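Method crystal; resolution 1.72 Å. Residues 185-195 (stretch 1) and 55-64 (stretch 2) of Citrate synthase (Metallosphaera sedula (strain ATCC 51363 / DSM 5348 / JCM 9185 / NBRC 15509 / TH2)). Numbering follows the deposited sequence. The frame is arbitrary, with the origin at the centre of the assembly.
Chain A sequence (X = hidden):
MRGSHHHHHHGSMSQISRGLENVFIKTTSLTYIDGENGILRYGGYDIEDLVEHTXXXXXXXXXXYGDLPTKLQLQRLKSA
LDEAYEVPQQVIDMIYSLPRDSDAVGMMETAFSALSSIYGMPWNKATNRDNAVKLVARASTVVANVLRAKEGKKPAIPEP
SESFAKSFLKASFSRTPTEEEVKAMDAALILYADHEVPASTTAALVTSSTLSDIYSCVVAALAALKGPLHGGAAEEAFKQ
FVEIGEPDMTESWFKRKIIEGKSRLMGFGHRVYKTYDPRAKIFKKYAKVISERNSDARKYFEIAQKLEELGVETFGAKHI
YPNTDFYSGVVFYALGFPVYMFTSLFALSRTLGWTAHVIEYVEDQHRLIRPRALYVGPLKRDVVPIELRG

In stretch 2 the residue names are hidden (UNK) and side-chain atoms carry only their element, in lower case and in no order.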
# COMPACT_ATOMS: atom_id res chain seq x y z
N MET A 185 -18.86 21.29 -4.39
CA MET A 185 -17.63 20.57 -3.90
C MET A 185 -17.93 19.88 -2.60
O MET A 185 -17.56 18.72 -2.38
CB MET A 185 -16.48 21.56 -3.81
CG MET A 185 -15.16 20.89 -3.36
SD MET A 185 -14.48 19.91 -4.72
CE MET A 185 -14.05 18.39 -3.89
N ASP A 186 -18.66 20.54 -1.70
CA ASP A 186 -19.05 19.96 -0.46
C ASP A 186 -19.91 18.72 -0.71
O ASP A 186 -19.74 17.63 -0.06
CB ASP A 186 -19.84 21.00 0.42
CG ASP A 186 -20.12 20.48 1.78
OD1 ASP A 186 -19.14 20.32 2.61
OD2 ASP A 186 -21.31 20.14 2.01
N ALA A 187 -20.85 18.87 -1.62
CA ALA A 187 -21.69 17.71 -1.96
C ALA A 187 -20.85 16.50 -2.46
O ALA A 187 -21.09 15.33 -2.08
CB ALA A 187 -22.75 18.09 -2.99
N ALA A 188 -19.93 16.77 -3.37
CA ALA A 188 -19.07 15.76 -3.98
C ALA A 188 -18.27 15.05 -2.91
O ALA A 188 -18.13 13.85 -2.94
CB ALA A 188 -18.14 16.39 -4.99
N LEU A 189 -17.75 15.79 -1.94
CA LEU A 189 -17.02 15.21 -0.82
C LEU A 189 -17.87 14.31 0.01
O LEU A 189 -17.42 13.26 0.45
CB LEU A 189 -16.45 16.26 0.10
CG LEU A 189 -15.37 17.08 -0.53
CD1 LEU A 189 -15.11 18.35 0.24
CD2 LEU A 189 -14.12 16.20 -0.58
N ILE A 190 -19.12 14.69 0.23
CA ILE A 190 -20.02 13.76 0.96
C ILE A 190 -20.39 12.54 0.12
O ILE A 190 -20.40 11.39 0.62
CB ILE A 190 -21.32 14.50 1.39
CG1 ILE A 190 -20.99 15.59 2.46
CG2 ILE A 190 -22.34 13.50 1.95
CD1 ILE A 190 -22.11 16.59 2.66
N LEU A 191 -20.65 12.78 -1.16
CA LEU A 191 -21.18 11.74 -2.05
C LEU A 191 -20.24 10.55 -2.23
O LEU A 191 -20.67 9.40 -2.35
CB LEU A 191 -21.57 12.35 -3.41
CG LEU A 191 -22.85 13.20 -3.47
CD1 LEU A 191 -23.03 14.03 -4.73
CD2 LEU A 191 -24.10 12.33 -3.24
N TYR A 192 -18.94 10.83 -2.31
CA TYR A 192 -17.93 9.85 -2.53
C TYR A 192 -17.28 9.27 -1.24
O TYR A 192 -16.36 8.45 -1.35
CB TYR A 192 -16.88 10.40 -3.52
CG TYR A 192 -17.09 10.19 -5.01
CD1 TYR A 192 -17.68 9.00 -5.52
CD2 TYR A 192 -16.60 11.09 -5.93
CE1 TYR A 192 -17.74 8.76 -6.86
CE2 TYR A 192 -16.68 10.85 -7.29
CZ TYR A 192 -17.27 9.67 -7.76
OH TYR A 192 -17.31 9.40 -9.13
N ALA A 193 -17.81 9.64 -0.04
CA ALA A 193 -17.10 9.38 1.19
C ALA A 193 -16.94 7.89 1.46
O ALA A 193 -15.88 7.50 1.93
CB ALA A 193 -17.69 10.09 2.38
N ASP A 194 -17.96 7.06 1.24
CA ASP A 194 -17.83 5.65 1.48
C ASP A 194 -18.83 4.84 0.66
O ASP A 194 -19.94 5.33 0.44
CB ASP A 194 -18.10 5.27 2.95
CG ASP A 194 -17.58 3.84 3.25
OD1 ASP A 194 -16.42 3.48 2.81
OD2 ASP A 194 -18.35 3.02 3.81
N HIS A 195 -18.44 3.65 0.22
CA HIS A 195 -19.38 2.76 -0.48
C HIS A 195 -18.79 1.37 -0.67
O HIS A 195 -17.72 1.23 -1.33
CB HIS A 195 -19.67 3.31 -1.87
CG HIS A 195 -21.03 2.98 -2.41
ND1 HIS A 195 -21.21 1.98 -3.34
CD2 HIS A 195 -22.24 3.51 -2.18
CE1 HIS A 195 -22.50 1.90 -3.61
NE2 HIS A 195 -23.14 2.81 -2.92
N UNK A 55 -22.94 19.03 5.93
CA UNK A 55 -21.71 19.56 5.33
C UNK A 55 -20.69 18.43 5.46
O UNK A 55 -20.88 17.46 6.21
c UNK A 55 -21.17 20.76 6.07
o UNK A 55 -20.82 20.42 7.40
N UNK A 56 -19.61 18.53 4.73
CA UNK A 56 -18.60 17.49 4.80
C UNK A 56 -18.05 17.36 6.23
O UNK A 56 -17.89 16.25 6.73
c UNK A 56 -15.09 16.88 3.95
c UNK A 56 -16.45 16.63 3.73
c UNK A 56 -15.91 14.34 3.33
c UNK A 56 -14.59 14.57 3.57
c UNK A 56 -16.84 15.35 3.45
c UNK A 56 -17.48 17.75 3.79
c UNK A 56 -14.18 15.88 3.87
N UNK A 57 -17.77 18.48 6.90
CA UNK A 57 -17.26 18.41 8.30
C UNK A 57 -18.18 17.64 9.22
O UNK A 57 -17.77 16.81 10.01
c UNK A 57 -17.06 19.81 8.89
c UNK A 57 -15.97 20.61 8.18
c UNK A 57 -16.45 21.59 7.09
o UNK A 57 -15.84 22.68 6.95
o UNK A 57 -17.35 21.24 6.30
N UNK A 58 -19.48 17.86 9.05
CA UNK A 58 -20.46 17.10 9.80
C UNK A 58 -20.49 15.63 9.47
O UNK A 58 -20.62 14.83 10.35
c UNK A 58 -21.88 17.73 9.67
o UNK A 58 -24.27 19.80 10.87
c UNK A 58 -22.01 19.08 10.39
c UNK A 58 -23.32 19.83 10.03
o UNK A 58 -23.45 20.37 8.89
N UNK A 59 -20.29 15.28 8.20
CA UNK A 59 -20.22 13.92 7.83
C UNK A 59 -18.89 13.25 8.28
O UNK A 59 -18.89 12.09 8.64
c UNK A 59 -21.90 14.11 5.91
c UNK A 59 -20.48 13.76 6.27
c UNK A 59 -20.17 12.36 5.81
N UNK A 60 -17.80 14.00 8.31
CA UNK A 60 -16.57 13.49 8.92
C UNK A 60 -16.84 13.06 10.38
O UNK A 60 -16.53 11.97 10.79
c UNK A 60 -15.50 14.57 8.89
c UNK A 60 -14.29 14.15 9.70
c UNK A 60 -15.04 14.84 7.44
N UNK A 61 -17.52 13.94 11.13
CA UNK A 61 -17.88 13.62 12.53
C UNK A 61 -18.80 12.42 12.62
O UNK A 61 -18.58 11.54 13.44
n UNK A 61 -19.50 13.94 15.29
n UNK A 61 -18.27 14.75 16.85
c UNK A 61 -18.59 14.77 14.68
c UNK A 61 -18.46 14.89 13.20
c UNK A 61 -19.31 13.97 16.60
c UNK A 61 -17.79 15.26 15.67
N UNK A 62 -19.79 12.30 11.74
CA UNK A 62 -20.66 11.15 11.71
C UNK A 62 -19.96 9.85 11.46
O UNK A 62 -20.24 8.86 12.12
c UNK A 62 -22.69 10.27 10.30
c UNK A 62 -23.51 10.68 9.05
c UNK A 62 -23.55 9.99 11.53
c UNK A 62 -21.76 11.39 10.64
N UNK A 63 -19.07 9.82 10.48
CA UNK A 63 -18.34 8.61 10.16
C UNK A 63 -17.34 8.20 11.22
O UNK A 63 -17.15 7.04 11.47
c UNK A 63 -18.64 8.91 7.70
c UNK A 63 -17.65 8.76 8.83
c UNK A 63 -19.62 6.74 6.39
s UNK A 63 -18.14 7.76 6.42
N UNK A 64 -16.70 9.16 11.83
CA UNK A 64 -15.66 8.86 12.84
C UNK A 64 -16.25 8.64 14.24
O UNK A 64 -15.69 7.91 15.00
c UNK A 64 -12.84 11.19 11.82
c UNK A 64 -13.79 10.04 11.63
c UNK A 64 -13.02 8.78 11.36
c UNK A 64 -14.63 9.96 12.87
O HOH W 1 -16.99 21.67 3.53

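Position 55 carries one carbon and one oxygen. Its CB lies 4.0 Å from Asp186 OD1, although the CA-to-CB bond points away from stretch 1, and its backbone C is 3.6 Å from Ile190 CD1. A carbon and an oxygen fit only serine among the standard residues: Ser55. Ser55 sits at the N-cap: the backbone N of position 58 donates to Ser55 OG over 3.3 Å, a weak bond but nearly straight at 165°.

Position 56 has one carbon followed by a six-carbon ring with no further atom. Leu189 CB stands over one ring face, 3.7 Å from the centroid and 22° off the normal, a CH-pi contact; the same CB is 3.5 Å from the nearest ring carbon of position 56. The backbone N of position 56 donates to Asp186 OD1 at 2.8 Å and 161°. The bare ring excludes tyrosine and gives Phe56, the near ring carbon being CD1.

Position 57 shows three carbons, the third bearing two oxygens. One of these oxygens comes within 4.2 Å of Asp186 OD1. One carbon more than aspartate makes it Glu57. These are two like-charged carboxylates, whose oxygens Glu57 OE1 and Asp186 OD1 are bridged by water 1: its O donates to Glu57 OE1 at 2.8 Å and to Asp186 OD1 at 2.7 Å.

Position 58 repeats that pattern of three carbons and two terminal oxygens, and its side chain stays 7.1 Å or more from stretch 1: Glu58.

Position 59 has three carbons, branched at the first. One of the two carbons on the first lies 3.9 Å from Ile190 CG1. The branching gives Val59, and that carbon is CG2. Position 60 has the same branched trio but makes no contact with stretch 1: Val60.

Position 61 holds one carbon and a five-membered ring of three carbons and two nitrogens, out of reach of stretch 1; the imidazole identifies His61. Position 62 has four carbons forked at the second, likewise out of reach, so it is Leu62.

Position 63 is an unbranched run of two carbons, a sulfur and a carbon. The terminal carbon lies 4.0 Å from Asp194 CB. The thioether gives Met63. Position 64 again has four carbons forked at the second, directed out of reach: Leu64.

The contacting positions 55, 56, 59 and 63 follow helical spacing, with Glu57 joining through its side-chain end. The helices run nearly parallel, at 17° with axes 9.5 Å apart at closest approach. Asp186 accepts the Phe56 N-H in the first turn of helix 56-64, where no preceding helical turn supplies a carbonyl. Leu189 packs on Phe56, and Ile190 meets both Phe56 and Val59. Met63 CE reaches Asp194 CB, 4.0 Å away, beyond the end of helix 185-191. In all, 414 Å² is buried between the stretches, both sides summed.

Stretch 2 55-64: SFEEVVHLML
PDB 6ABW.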